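Local coordinates for dihydrodipicolinate synthase (Rhodopseudomonas palustris, PDB 3DZ1), which probably acts as a lyase of the dihydrodipicolinate synthase family, which condenses pyruvate with aspartate semialdehyde in lysine biosynthesis, at residues F20-K25 with S277-K282; V46-I51 with A65-F70; L262-Y267 with A285-T290. All coordinates share one frame; numbering follows the deposited sequence.

Overall arrangement
Interaction 2 lies in the buried wall of the TIM barrel, where strand 45-48 meets the helix that follows it, and it is wholly apolar. Interactions 1 and 3 sit farther out, about 21 and 20 Å from the centre of the chain to theirs, and mix polar grips with packing. Both of these hold parts of the connection between helix 260-271 and helix 289-301, down to the start of the latter: residues 277-282 against the loop after the first barrel strand, residues 285-290 against helix 260-271. They touch where Lys-266 NZ probably bonds Ala-279 O and Ser-263 OG probably bonds Gln-280 OE1. Interaction 2 touches neither; its centre is about 16 Å from that of interaction 1.

Interaction 1. Residues F20-K25 with S277-K282; sequences FHDDGK and SSAQRK
Arg-281 takes hold of the Gly-24 carbonyl side-on, with two nitrogens on one oxygen. Arg-281 NE lies 2.7 Å from Gly-24 O, in the carbonyl plane, with an N-H...O angle of 149°. Arg-281 NH2 reaches the same Gly-24 O at 2.9 Å, more bent at 135° and from above the carbonyl plane. The oxygen sits close to the guanidinium plane, and a salt bridge from NH2 to Glu-62 gives the group a second partner.

Two waters link the segments near Ser-277. One accepts from Phe-20 N and lies within donating distance of Ser-277 O and Ala-279 O, while another donates to Asp-22 OD2 and hydrogen-bonds with Ser-277 OG. Ser-277 OG, anti to its own backbone N, also receives Ala-279 N at 3.0 Å, an ST turn that bends this loop.

In residues 20-25, a type I beta turn from His-21 to Gly-24 presents the glycine carbonyl; Asp-23 OD1 appears to accept from Lys-25 N in an Asx turn, though the place of this oxygen is less certain. The turn belongs to the loop leaving the first strand of the TIM barrel, and the partner loop precedes the C-terminal helix 289-301.

Next to these bonds, the extended Arg-281 chain crosses the Phe-20 ring at about a right angle. Arg-281 CG stands over the ring centre, 3.7 Å from the Phe-20 centroid, in a CH-pi contact; CD is above the same face. Ring and guanidinium planes are 20° apart. Ala-279 O lies at the ring edge, and the Ala-279 methyl CB packs 3.4 Å from His-21 O.

Interaction 2. Residues V46-I51 with A65-F70; sequences VTVLGI and AVATRF
Val-48 CB already touches the aromatic ring of Phe-70, 4.0 Å from its CD2, before the side chain forks. The CG1 branch, anti to the carbonyl carbon (chi1 -59°), goes on over one face of that ring, displaced toward the CG-CD2 side. Val-48 CG1 lies 3.4 Å from Phe-70 CD2. Measured to the Phe-70 centroid, Val-48 CG1 is at 3.8 Å and 28° off the normal, a CH-pi contact. Val-48 CG2, wedged between the backbone N and the carbonyl carbon, goes instead to the helix backbone, 4.2 Å from Ala-67 CA.

Leu-49 extends the contact along the helix. Leu-49 CD1 meets the Ala-67 methyl CB at 3.7 Å, while CD2 rests more loosely on Val-66, with CB and CG1 of that residue equally near. The small Ala-67 thus receives a branch from both Val-48 and Leu-49.

Strand 45-48 and helix 60-73 begin a beta-alpha-beta unit of the TIM barrel, completed by strand 78-82, whose Val-79 and Val-81 also touch Val-48. Ile-31 and Thr-35 of helix 28-40 pack on Phe-70. No hydrogen bond crosses between residues 46-51 and 65-70, and all five side chains that touch are buried: strand and helix are held here by shape and dispersion, with the methyl-on-ring contact the most intimate part.

Interaction 3. Residues L262-Y267 with A285-T290; sequences LSVRKY and ASLTDT
Ala-285 meets helix 260-271 through its carbonyl: Ser-263 OG lies only 2.5 Å from Ala-285 O, a very short distance. Gln-280 OE1 is a second acceptor for the same hydroxyl, so which one takes the proton is not settled. The hydroxyl is placed by a chi1 of -65°, anti to the carbonyl carbon and beside the backbone N.

Ser-286 is where the CA atoms come nearest, 5.4 Å between Ser-286 CA and Ser-263 CA. Leu-287 then drives its side chain toward the helix, the two methyls going to different turns. Leu-287 CD2 packs on Ser-263 CB at 3.7 Å and also on Val-264 CG2. Leu-287 CD1 goes one turn on, 3.9 Å from Tyr-267 CB, obliquely beside the start of that ring; Tyr-267 OH reaches past it to Asp-296. The backbone N of Leu-287 is buried without a partner in the model.

Thr-288 ends the loop as the N-cap of helix 289-301, its OG1 accepting from Ala-291 N and also hydrogen-bonded to Glu-177 of a neighbouring subunit. Leu-287 thus packs the lead-in of helix 289-301 onto helix 260-271, and also touches Val-295 of helix 289-301, in the C-terminal helical region following the TIM barrel in this family.

Interaction 1. Residues F20-K25 with S277-K282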
ATOM      1  N   PHE A  20      -6.067 -20.081  24.343  1.00 15.20           N
ATOM      2  CA  PHE A  20      -5.117 -21.151  24.041  1.00 17.69           C
ATOM      3  C   PHE A  20      -4.274 -21.473  25.269  1.00 18.47           C
ATOM      4  O   PHE A  20      -4.087 -20.633  26.152  1.00 16.04           O
ATOM      5  CB  PHE A  20      -4.123 -20.738  22.947  1.00 21.04           C
ATOM      6  CG  PHE A  20      -4.739 -20.479  21.608  1.00 23.81           C
ATOM      7  CD1 PHE A  20      -5.410 -21.486  20.924  1.00 25.54           C
ATOM      8  CD2 PHE A  20      -4.602 -19.233  21.005  1.00 24.18           C
ATOM      9  CE1 PHE A  20      -5.932 -21.254  19.654  1.00 25.84           C
ATOM     10  CE2 PHE A  20      -5.120 -18.993  19.740  1.00 24.79           C
ATOM     11  CZ  PHE A  20      -5.785 -20.006  19.062  1.00 25.36           C
ATOM     12  N   HIS A  21      -3.767 -22.697  25.316  1.00 20.85           N
ATOM     13  CA  HIS A  21      -2.868 -23.089  26.385  1.00 23.44           C
ATOM     14  C   HIS A  21      -1.502 -22.840  25.747  1.00 24.24           C
ATOM     15  O   HIS A  21      -1.426 -22.458  24.580  1.00 22.30           O
ATOM     16  CB  HIS A  21      -3.051 -24.564  26.746  1.00 25.98           C
ATOM     17  CG  HIS A  21      -4.309 -24.845  27.509  1.00 27.66           C
ATOM     18  ND1 HIS A  21      -4.590 -24.252  28.722  1.00 30.75           N
ATOM     19  CD2 HIS A  21      -5.357 -25.659  27.237  1.00 29.48           C
ATOM     20  CE1 HIS A  21      -5.756 -24.691  29.165  1.00 30.72           C
ATOM     21  NE2 HIS A  21      -6.240 -25.546  28.282  1.00 30.15           N
ATOM     22  N   ASP A  22      -0.427 -23.054  26.489  1.00 26.06           N
ATOM     23  CA  ASP A  22       0.911 -22.809  25.961  1.00 28.96           C
ATOM     24  C   ASP A  22       1.302 -23.669  24.755  1.00 29.92           C
ATOM     25  O   ASP A  22       2.046 -23.220  23.880  1.00 29.28           O
ATOM     26  CB  ASP A  22       1.917 -22.972  27.094  1.00 31.47           C
ATOM     27  CG  ASP A  22       1.564 -22.111  28.296  1.00 34.01           C
ATOM     28  OD1 ASP A  22       1.782 -20.881  28.237  1.00 33.52           O
ATOM     29  OD2 ASP A  22       1.051 -22.666  29.291  1.00 34.63           O
ATOM     30  N   ASP A  23       0.797 -24.898  24.699  1.00 30.73           N
ATOM     31  CA  ASP A  23       1.103 -25.785  23.581  1.00 32.18           C
ATOM     32  C   ASP A  23       0.338 -25.348  22.330  1.00 31.36           C
ATOM     33  O   ASP A  23       0.527 -25.901  21.243  1.00 31.79           O
ATOM     34  CB  ASP A  23       0.741 -27.230  23.939  1.00 36.34           C
ATOM     35  CG  ASP A  23      -0.670 -27.359  24.482  1.00 39.69           C
ATOM     36  OD1 ASP A  23      -1.585 -26.741  23.904  1.00 42.47           O
ATOM     37  OD2 ASP A  23      -0.871 -28.083  25.481  1.00 42.72           O
ATOM     38  N   GLY A  24      -0.532 -24.352  22.491  1.00 28.59           N
ATOM     39  CA  GLY A  24      -1.302 -23.855  21.366  1.00 24.90           C
ATOM     40  C   GLY A  24      -2.664 -24.497  21.183  1.00 23.24           C
ATOM     41  O   GLY A  24      -3.405 -24.130  20.268  1.00 22.02           O
ATOM     42  N   LYS A  25      -3.009 -25.455  22.039  1.00 21.95           N
ATOM     43  CA  LYS A  25      -4.306 -26.112  21.923  1.00 21.79           C
ATOM     44  C   LYS A  25      -5.399 -25.223  22.491  1.00 19.59           C
ATOM     45  O   LYS A  25      -5.187 -24.492  23.465  1.00 17.48           O
ATOM     46  CB  LYS A  25      -4.314 -27.459  22.655  1.00 23.76           C
ATOM     47  CG  LYS A  25      -4.342 -27.329  24.153  1.00 27.98           C
ATOM     48  CD  LYS A  25      -4.113 -28.655  24.828  1.00 32.41           C
ATOM     49  CE  LYS A  25      -3.973 -28.442  26.315  1.00 34.18           C
ATOM     50  NZ  LYS A  25      -3.689 -29.698  27.031  1.00 37.17           N
ATOM     51  N   SER A 277      -4.349 -19.378  30.427  1.00 16.33           N
ATOM     52  CA  SER A 277      -3.082 -18.961  29.845  1.00 15.54           C
ATOM     53  C   SER A 277      -3.290 -17.772  28.917  1.00 16.10           C
ATOM     54  O   SER A 277      -4.345 -17.634  28.298  1.00 15.30           O
ATOM     55  CB  SER A 277      -2.457 -20.111  29.051  1.00 16.51           C
ATOM     56  OG  SER A 277      -1.331 -19.657  28.316  1.00 19.00           O
ATOM     57  N   SER A 278      -2.273 -16.921  28.826  1.00 15.27           N
ATOM     58  CA  SER A 278      -2.321 -15.736  27.976  1.00 15.73           C
ATOM     59  C   SER A 278      -1.696 -16.039  26.619  1.00 15.82           C
ATOM     60  O   SER A 278      -1.494 -15.146  25.803  1.00 15.63           O
ATOM     61  CB  SER A 278      -1.559 -14.589  28.639  1.00 17.26           C
ATOM     62  OG  SER A 278      -0.207 -14.953  28.869  1.00 19.89           O
ATOM     63  N   ALA A 279      -1.406 -17.311  26.381  1.00 15.91           N
ATOM     64  CA  ALA A 279      -0.780 -17.749  25.140  1.00 17.92           C
ATOM     65  C   ALA A 279      -1.538 -17.440  23.848  1.00 17.44           C
ATOM     66  O   ALA A 279      -2.771 -17.418  23.812  1.00 15.61           O
ATOM     67  CB  ALA A 279      -0.501 -19.250  25.217  1.00 16.55           C
ATOM     68  N   GLN A 280      -0.764 -17.191  22.796  1.00 18.92           N
ATOM     69  CA  GLN A 280      -1.285 -16.939  21.456  1.00 20.24           C
ATOM     70  C   GLN A 280      -0.570 -17.968  20.594  1.00 20.01           C
ATOM     71  O   GLN A 280       0.418 -18.563  21.028  1.00 19.26           O
ATOM     72  CB  GLN A 280      -0.884 -15.559  20.941  1.00 20.99           C
ATOM     73  CG  GLN A 280      -1.128 -14.405  21.871  1.00 23.72           C
ATOM     74  CD  GLN A 280      -0.498 -13.130  21.353  1.00 24.03           C
ATOM     75  OE1 GLN A 280      -0.256 -12.196  22.112  1.00 26.07           O
ATOM     76  NE2 GLN A 280      -0.233 -13.084  20.051  1.00 22.48           N
ATOM     77  N   ARG A 281      -1.057 -18.182  19.380  1.00 18.92           N
ATOM     78  CA  ARG A 281      -0.402 -19.114  18.476  1.00 19.31           C
ATOM     79  C   ARG A 281       0.552 -18.299  17.611  1.00 18.57           C
ATOM     80  O   ARG A 281       0.379 -17.090  17.464  1.00 18.71           O
ATOM     81  CB  ARG A 281      -1.429 -19.816  17.590  1.00 20.74           C
ATOM     82  CG  ARG A 281      -2.223 -20.895  18.290  1.00 25.22           C
ATOM     83  CD  ARG A 281      -2.991 -21.718  17.274  1.00 28.34           C
ATOM     84  NE  ARG A 281      -3.615 -22.889  17.873  1.00 30.70           N
ATOM     85  CZ  ARG A 281      -4.306 -23.792  17.188  1.00 33.58           C
ATOM     86  NH1 ARG A 281      -4.461 -23.654  15.880  1.00 33.61           N
ATOM     87  NH2 ARG A 281      -4.842 -24.832  17.812  1.00 33.95           N
ATOM     88  N   LYS A 282       1.566 -18.949  17.050  1.00 19.34           N
ATOM     89  CA  LYS A 282       2.519 -18.250  16.193  1.00 19.59           C
ATOM     90  C   LYS A 282       1.806 -17.872  14.896  1.00 18.96           C
ATOM     91  O   LYS A 282       0.987 -18.637  14.393  1.00 18.46           O
ATOM     92  CB  LYS A 282       3.709 -19.154  15.862  1.00 21.46           C
ATOM     93  CG  LYS A 282       4.523 -19.616  17.060  1.00 26.45           C
ATOM     94  CD  LYS A 282       5.732 -20.425  16.601  1.00 29.85           C
ATOM     95  CE  LYS A 282       6.519 -20.982  17.778  1.00 32.46           C
ATOM     96  NZ  LYS A 282       5.717 -21.962  18.566  1.00 34.38           N
TER
HETATM   97  O   HOH W   1      -4.930 -17.642  25.509  1.00  9.40           O
HETATM   98  O   HOH W   2       0.366 -20.320  30.840  1.00 19.48           O

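Interaction 2. Residues V46-I51 with A65-F70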
ATOM      1  N   VAL A  46     -21.635 -11.400  21.742  1.00  7.85           N
ATOM      2  CA  VAL A  46     -20.228 -11.748  21.655  1.00  7.82           C
ATOM      3  C   VAL A  46     -19.869 -11.989  20.195  1.00  7.44           C
ATOM      4  O   VAL A  46     -20.629 -12.620  19.462  1.00  8.12           O
ATOM      5  CB  VAL A  46     -19.924 -13.040  22.465  1.00  9.45           C
ATOM      6  CG1 VAL A  46     -18.419 -13.302  22.501  1.00 10.20           C
ATOM      7  CG2 VAL A  46     -20.476 -12.914  23.883  1.00  9.34           C
ATOM      8  N   THR A  47     -18.722 -11.468  19.773  1.00  6.52           N
ATOM      9  CA  THR A  47     -18.255 -11.668  18.406  1.00  8.24           C
ATOM     10  C   THR A  47     -17.061 -12.609  18.516  1.00  8.51           C
ATOM     11  O   THR A  47     -16.176 -12.402  19.348  1.00  7.12           O
ATOM     12  CB  THR A  47     -17.855 -10.328  17.763  1.00  8.09           C
ATOM     13  OG1 THR A  47     -19.014  -9.485  17.696  1.00 10.23           O
ATOM     14  CG2 THR A  47     -17.320 -10.546  16.343  1.00  8.54           C
ATOM     15  N   VAL A  48     -17.047 -13.657  17.696  1.00  8.37           N
ATOM     16  CA  VAL A  48     -15.974 -14.638  17.760  1.00  9.46           C
ATOM     17  C   VAL A  48     -15.217 -14.845  16.453  1.00 10.18           C
ATOM     18  O   VAL A  48     -15.681 -14.457  15.380  1.00 12.16           O
ATOM     19  CB  VAL A  48     -16.510 -16.009  18.236  1.00  7.52           C
ATOM     20  CG1 VAL A  48     -17.141 -15.868  19.606  1.00 10.35           C
ATOM     21  CG2 VAL A  48     -17.527 -16.548  17.248  1.00  7.96           C
ATOM     22  N   LEU A  49     -14.050 -15.474  16.570  1.00 11.37           N
ATOM     23  CA  LEU A  49     -13.178 -15.753  15.437  1.00 12.88           C
ATOM     24  C   LEU A  49     -12.634 -14.463  14.839  1.00 14.44           C
ATOM     25  O   LEU A  49     -12.424 -13.487  15.557  1.00 14.45           O
ATOM     26  CB  LEU A  49     -13.915 -16.584  14.377  1.00 13.59           C
ATOM     27  CG  LEU A  49     -14.344 -17.972  14.877  1.00 14.96           C
ATOM     28  CD1 LEU A  49     -14.972 -18.766  13.746  1.00 14.08           C
ATOM     29  CD2 LEU A  49     -13.131 -18.709  15.426  1.00 16.84           C
ATOM     30  N   GLY A  50     -12.404 -14.448  13.532  1.00 15.35           N
ATOM     31  CA  GLY A  50     -11.854 -13.256  12.917  1.00 17.53           C
ATOM     32  C   GLY A  50     -10.425 -13.024  13.392  1.00 19.57           C
ATOM     33  O   GLY A  50      -9.855 -13.854  14.104  1.00 20.46           O
ATOM     34  N   ILE A  51      -9.846 -11.892  13.004  1.00 19.43           N
ATOM     35  CA  ILE A  51      -8.477 -11.553  13.382  1.00 19.36           C
ATOM     36  C   ILE A  51      -8.224 -11.532  14.888  1.00 19.07           C
ATOM     37  O   ILE A  51      -7.272 -12.153  15.371  1.00 17.76           O
ATOM     38  CB  ILE A  51      -8.070 -10.178  12.809  1.00 20.66           C
ATOM     39  CG1 ILE A  51      -8.162 -10.207  11.283  1.00 22.39           C
ATOM     40  CG2 ILE A  51      -6.662  -9.819  13.254  1.00 20.09           C
ATOM     41  CD1 ILE A  51      -7.326 -11.291  10.639  1.00 24.99           C
ATOM     42  N   ALA A  65     -15.242 -25.457  15.616  1.00 16.23           N
ATOM     43  CA  ALA A  65     -15.419 -25.905  16.995  1.00 16.44           C
ATOM     44  C   ALA A  65     -15.460 -24.717  17.956  1.00 17.19           C
ATOM     45  O   ALA A  65     -16.306 -24.656  18.843  1.00 18.43           O
ATOM     46  CB  ALA A  65     -14.292 -26.858  17.391  1.00 15.71           C
ATOM     47  N   VAL A  66     -14.545 -23.772  17.775  1.00 15.70           N
ATOM     48  CA  VAL A  66     -14.498 -22.597  18.638  1.00 14.45           C
ATOM     49  C   VAL A  66     -15.797 -21.805  18.527  1.00 13.06           C
ATOM     50  O   VAL A  66     -16.439 -21.500  19.536  1.00 12.47           O
ATOM     51  CB  VAL A  66     -13.313 -21.687  18.267  1.00 15.33           C
ATOM     52  CG1 VAL A  66     -13.337 -20.424  19.116  1.00 12.87           C
ATOM     53  CG2 VAL A  66     -12.002 -22.437  18.476  1.00 16.19           C
ATOM     54  N   ALA A  67     -16.184 -21.480  17.299  1.00 14.19           N
ATOM     55  CA  ALA A  67     -17.407 -20.727  17.070  1.00 14.07           C
ATOM     56  C   ALA A  67     -18.585 -21.447  17.714  1.00 15.34           C
ATOM     57  O   ALA A  67     -19.427 -20.817  18.356  1.00 14.63           O
ATOM     58  CB  ALA A  67     -17.649 -20.563  15.582  1.00 15.64           C
ATOM     59  N   THR A  68     -18.639 -22.767  17.542  1.00 14.71           N
ATOM     60  CA  THR A  68     -19.726 -23.570  18.104  1.00 14.25           C
ATOM     61  C   THR A  68     -19.732 -23.558  19.629  1.00 13.29           C
ATOM     62  O   THR A  68     -20.790 -23.435  20.251  1.00 12.75           O
ATOM     63  CB  THR A  68     -19.650 -25.037  17.625  1.00 14.84           C
ATOM     64  OG1 THR A  68     -19.734 -25.080  16.198  1.00 16.44           O
ATOM     65  CG2 THR A  68     -20.796 -25.845  18.201  1.00 17.49           C
ATOM     66  N   ARG A  69     -18.555 -23.683  20.231  1.00 13.37           N
ATOM     67  CA  ARG A  69     -18.443 -23.680  21.687  1.00 14.14           C
ATOM     68  C   ARG A  69     -19.055 -22.400  22.251  1.00 14.13           C
ATOM     69  O   ARG A  69     -19.833 -22.441  23.209  1.00 12.22           O
ATOM     70  CB  ARG A  69     -16.973 -23.768  22.106  1.00 17.00           C
ATOM     71  CG  ARG A  69     -16.760 -23.947  23.605  1.00 23.01           C
ATOM     72  CD  ARG A  69     -16.799 -25.413  23.988  1.00 27.11           C
ATOM     73  NE  ARG A  69     -16.687 -25.620  25.431  1.00 28.19           N
ATOM     74  CZ  ARG A  69     -16.516 -26.809  25.999  1.00 28.66           C
ATOM     75  NH1 ARG A  69     -16.432 -27.896  25.247  1.00 27.15           N
ATOM     76  NH2 ARG A  69     -16.444 -26.915  27.318  1.00 28.10           N
ATOM     77  N   PHE A  70     -18.696 -21.264  21.653  1.00 12.85           N
ATOM     78  CA  PHE A  70     -19.208 -19.963  22.086  1.00 12.01           C
ATOM     79  C   PHE A  70     -20.712 -19.836  21.872  1.00 12.65           C
ATOM     80  O   PHE A  70     -21.434 -19.346  22.745  1.00 11.04           O
ATOM     81  CB  PHE A  70     -18.506 -18.832  21.326  1.00 13.85           C
ATOM     82  CG  PHE A  70     -17.190 -18.413  21.923  1.00 14.98           C
ATOM     83  CD1 PHE A  70     -17.142 -17.775  23.157  1.00 17.02           C
ATOM     84  CD2 PHE A  70     -15.999 -18.628  21.235  1.00 16.80           C
ATOM     85  CE1 PHE A  70     -15.927 -17.353  23.698  1.00 16.33           C
ATOM     86  CE2 PHE A  70     -14.780 -18.210  21.767  1.00 16.83           C
ATOM     87  CZ  PHE A  70     -14.745 -17.571  22.999  1.00 16.33           C
TER

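Interaction 3. Residues L262-Y267 with A285-T290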
ATOM      1  N   LEU A 262      -3.162  -7.662  21.377  1.00 17.83           N
ATOM      2  CA  LEU A 262      -3.638  -8.985  21.767  1.00 16.97           C
ATOM      3  C   LEU A 262      -2.898  -9.469  23.006  1.00 13.94           C
ATOM      4  O   LEU A 262      -3.485 -10.102  23.883  1.00 11.17           O
ATOM      5  CB  LEU A 262      -3.429  -9.983  20.626  1.00 19.17           C
ATOM      6  CG  LEU A 262      -3.922 -11.407  20.892  1.00 21.03           C
ATOM      7  CD1 LEU A 262      -5.419 -11.396  21.184  1.00 20.66           C
ATOM      8  CD2 LEU A 262      -3.624 -12.275  19.682  1.00 22.05           C
ATOM      9  N   SER A 263      -1.603  -9.171  23.069  1.00 12.81           N
ATOM     10  CA  SER A 263      -0.789  -9.570  24.210  1.00 12.59           C
ATOM     11  C   SER A 263      -1.278  -8.874  25.467  1.00 11.81           C
ATOM     12  O   SER A 263      -1.282  -9.464  26.549  1.00 12.08           O
ATOM     13  CB  SER A 263       0.680  -9.219  23.972  1.00 13.84           C
ATOM     14  OG  SER A 263       1.195  -9.969  22.886  1.00 17.52           O
ATOM     15  N   VAL A 264      -1.686  -7.616  25.328  1.00 10.44           N
ATOM     16  CA  VAL A 264      -2.179  -6.863  26.474  1.00 11.37           C
ATOM     17  C   VAL A 264      -3.507  -7.445  26.944  1.00 10.27           C
ATOM     18  O   VAL A 264      -3.703  -7.673  28.139  1.00  9.13           O
ATOM     19  CB  VAL A 264      -2.363  -5.366  26.135  1.00 10.43           C
ATOM     20  CG1 VAL A 264      -3.019  -4.638  27.308  1.00 10.66           C
ATOM     21  CG2 VAL A 264      -1.010  -4.736  25.826  1.00 12.56           C
ATOM     22  N   ARG A 265      -4.410  -7.688  25.997  1.00 10.45           N
ATOM     23  CA  ARG A 265      -5.728  -8.252  26.298  1.00 10.98           C
ATOM     24  C   ARG A 265      -5.635  -9.582  27.028  1.00 10.28           C
ATOM     25  O   ARG A 265      -6.234  -9.768  28.083  1.00 10.26           O
ATOM     26  CB  ARG A 265      -6.526  -8.509  25.018  1.00 12.64           C
ATOM     27  CG  ARG A 265      -6.996  -7.284  24.273  1.00 20.04           C
ATOM     28  CD  ARG A 265      -7.718  -7.707  22.998  1.00 18.74           C
ATOM     29  NE  ARG A 265      -8.162  -6.569  22.204  1.00 23.47           N
ATOM     30  CZ  ARG A 265      -7.350  -5.671  21.656  1.00 24.64           C
ATOM     31  NH1 ARG A 265      -6.042  -5.772  21.814  1.00 27.55           N
ATOM     32  NH2 ARG A 265      -7.848  -4.669  20.946  1.00 28.38           N
ATOM     33  N   LYS A 266      -4.906 -10.521  26.436  1.00 11.07           N
ATOM     34  CA  LYS A 266      -4.771 -11.841  27.031  1.00  9.81           C
ATOM     35  C   LYS A 266      -4.063 -11.822  28.377  1.00 10.19           C
ATOM     36  O   LYS A 266      -4.397 -12.604  29.269  1.00  8.55           O
ATOM     37  CB  LYS A 266      -4.073 -12.786  26.050  1.00 10.92           C
ATOM     38  CG  LYS A 266      -5.000 -13.232  24.914  1.00 13.80           C
ATOM     39  CD  LYS A 266      -4.420 -14.399  24.129  1.00 13.97           C
ATOM     40  CE  LYS A 266      -5.497 -15.087  23.308  1.00 14.76           C
ATOM     41  NZ  LYS A 266      -4.985 -16.314  22.638  1.00 12.82           N
ATOM     42  N   TYR A 267      -3.093 -10.927  28.531  1.00 10.06           N
ATOM     43  CA  TYR A 267      -2.374 -10.804  29.792  1.00 10.22           C
ATOM     44  C   TYR A 267      -3.353 -10.384  30.893  1.00 11.34           C
ATOM     45  O   TYR A 267      -3.381 -10.971  31.973  1.00 10.48           O
ATOM     46  CB  TYR A 267      -1.261  -9.758  29.663  1.00 13.09           C
ATOM     47  CG  TYR A 267      -0.616  -9.378  30.979  1.00 15.85           C
ATOM     48  CD1 TYR A 267       0.171 -10.287  31.684  1.00 18.58           C
ATOM     49  CD2 TYR A 267      -0.810  -8.110  31.530  1.00 15.77           C
ATOM     50  CE1 TYR A 267       0.750  -9.944  32.910  1.00 18.71           C
ATOM     51  CE2 TYR A 267      -0.238  -7.756  32.753  1.00 16.27           C
ATOM     52  CZ  TYR A 267       0.538  -8.678  33.437  1.00 17.27           C
ATOM     53  OH  TYR A 267       1.095  -8.337  34.646  1.00 15.62           O
ATOM     54  N   ALA A 285       3.900 -12.499  19.772  1.00 30.71           N
ATOM     55  CA  ALA A 285       4.845 -12.374  20.875  1.00 32.12           C
ATOM     56  C   ALA A 285       4.178 -11.835  22.129  1.00 32.25           C
ATOM     57  O   ALA A 285       3.308 -10.971  22.055  1.00 33.33           O
ATOM     58  CB  ALA A 285       6.007 -11.467  20.469  1.00 31.91           C
ATOM     59  N   SER A 286       4.599 -12.352  23.281  1.00 31.69           N
ATOM     60  CA  SER A 286       4.055 -11.928  24.565  1.00 31.56           C
ATOM     61  C   SER A 286       4.688 -10.613  25.027  1.00 29.25           C
ATOM     62  O   SER A 286       5.665 -10.142  24.445  1.00 28.57           O
ATOM     63  CB  SER A 286       4.292 -13.013  25.617  1.00 33.56           C
ATOM     64  OG  SER A 286       3.752 -12.627  26.868  1.00 39.44           O
ATOM     65  N   LEU A 287       4.122 -10.024  26.073  1.00 26.45           N
ATOM     66  CA  LEU A 287       4.637  -8.766  26.602  1.00 23.75           C
ATOM     67  C   LEU A 287       5.979  -8.947  27.299  1.00 20.86           C
ATOM     68  O   LEU A 287       6.215  -9.961  27.960  1.00 19.79           O
ATOM     69  CB  LEU A 287       3.648  -8.164  27.603  1.00 23.40           C
ATOM     70  CG  LEU A 287       2.254  -7.769  27.116  1.00 25.07           C
ATOM     71  CD1 LEU A 287       1.414  -7.340  28.309  1.00 26.22           C
ATOM     72  CD2 LEU A 287       2.357  -6.648  26.092  1.00 24.91           C
ATOM     73  N   THR A 288       6.857  -7.958  27.148  1.00 17.92           N
ATOM     74  CA  THR A 288       8.155  -7.986  27.805  1.00 16.56           C
ATOM     75  C   THR A 288       7.873  -7.737  29.283  1.00 15.39           C
ATOM     76  O   THR A 288       6.771  -7.316  29.644  1.00 13.44           O
ATOM     77  CB  THR A 288       9.070  -6.854  27.308  1.00 16.31           C
ATOM     78  OG1 THR A 288       8.428  -5.593  27.537  1.00 16.04           O
ATOM     79  CG2 THR A 288       9.364  -7.003  25.825  1.00 16.32           C
ATOM     80  N   ASP A 289       8.858  -7.995  30.136  1.00 14.58           N
ATOM     81  CA  ASP A 289       8.697  -7.769  31.571  1.00 14.26           C
ATOM     82  C   ASP A 289       8.307  -6.311  31.830  1.00 13.08           C
ATOM     83  O   ASP A 289       7.443  -6.020  32.655  1.00 12.53           O
ATOM     84  CB  ASP A 289      10.010  -8.080  32.304  1.00 17.73           C
ATOM     85  CG  ASP A 289       9.857  -8.059  33.816  1.00 22.63           C
ATOM     86  OD1 ASP A 289       9.365  -9.058  34.380  1.00 25.76           O
ATOM     87  OD2 ASP A 289      10.224  -7.040  34.442  1.00 25.28           O
ATOM     88  N   THR A 290       8.946  -5.394  31.111  1.00 12.26           N
ATOM     89  CA  THR A 290       8.666  -3.970  31.273  1.00 10.99           C
ATOM     90  C   THR A 290       7.251  -3.598  30.840  1.00 11.32           C
ATOM     91  O   THR A 290       6.561  -2.866  31.543  1.00  9.79           O
ATOM     92  CB  THR A 290       9.687  -3.130  30.490  1.00 11.42           C
ATOM     93  OG1 THR A 290      10.988  -3.339  31.055  1.00 14.26           O
ATOM     94  CG2 THR A 290       9.349  -1.654  30.566  1.00 10.54           C
TER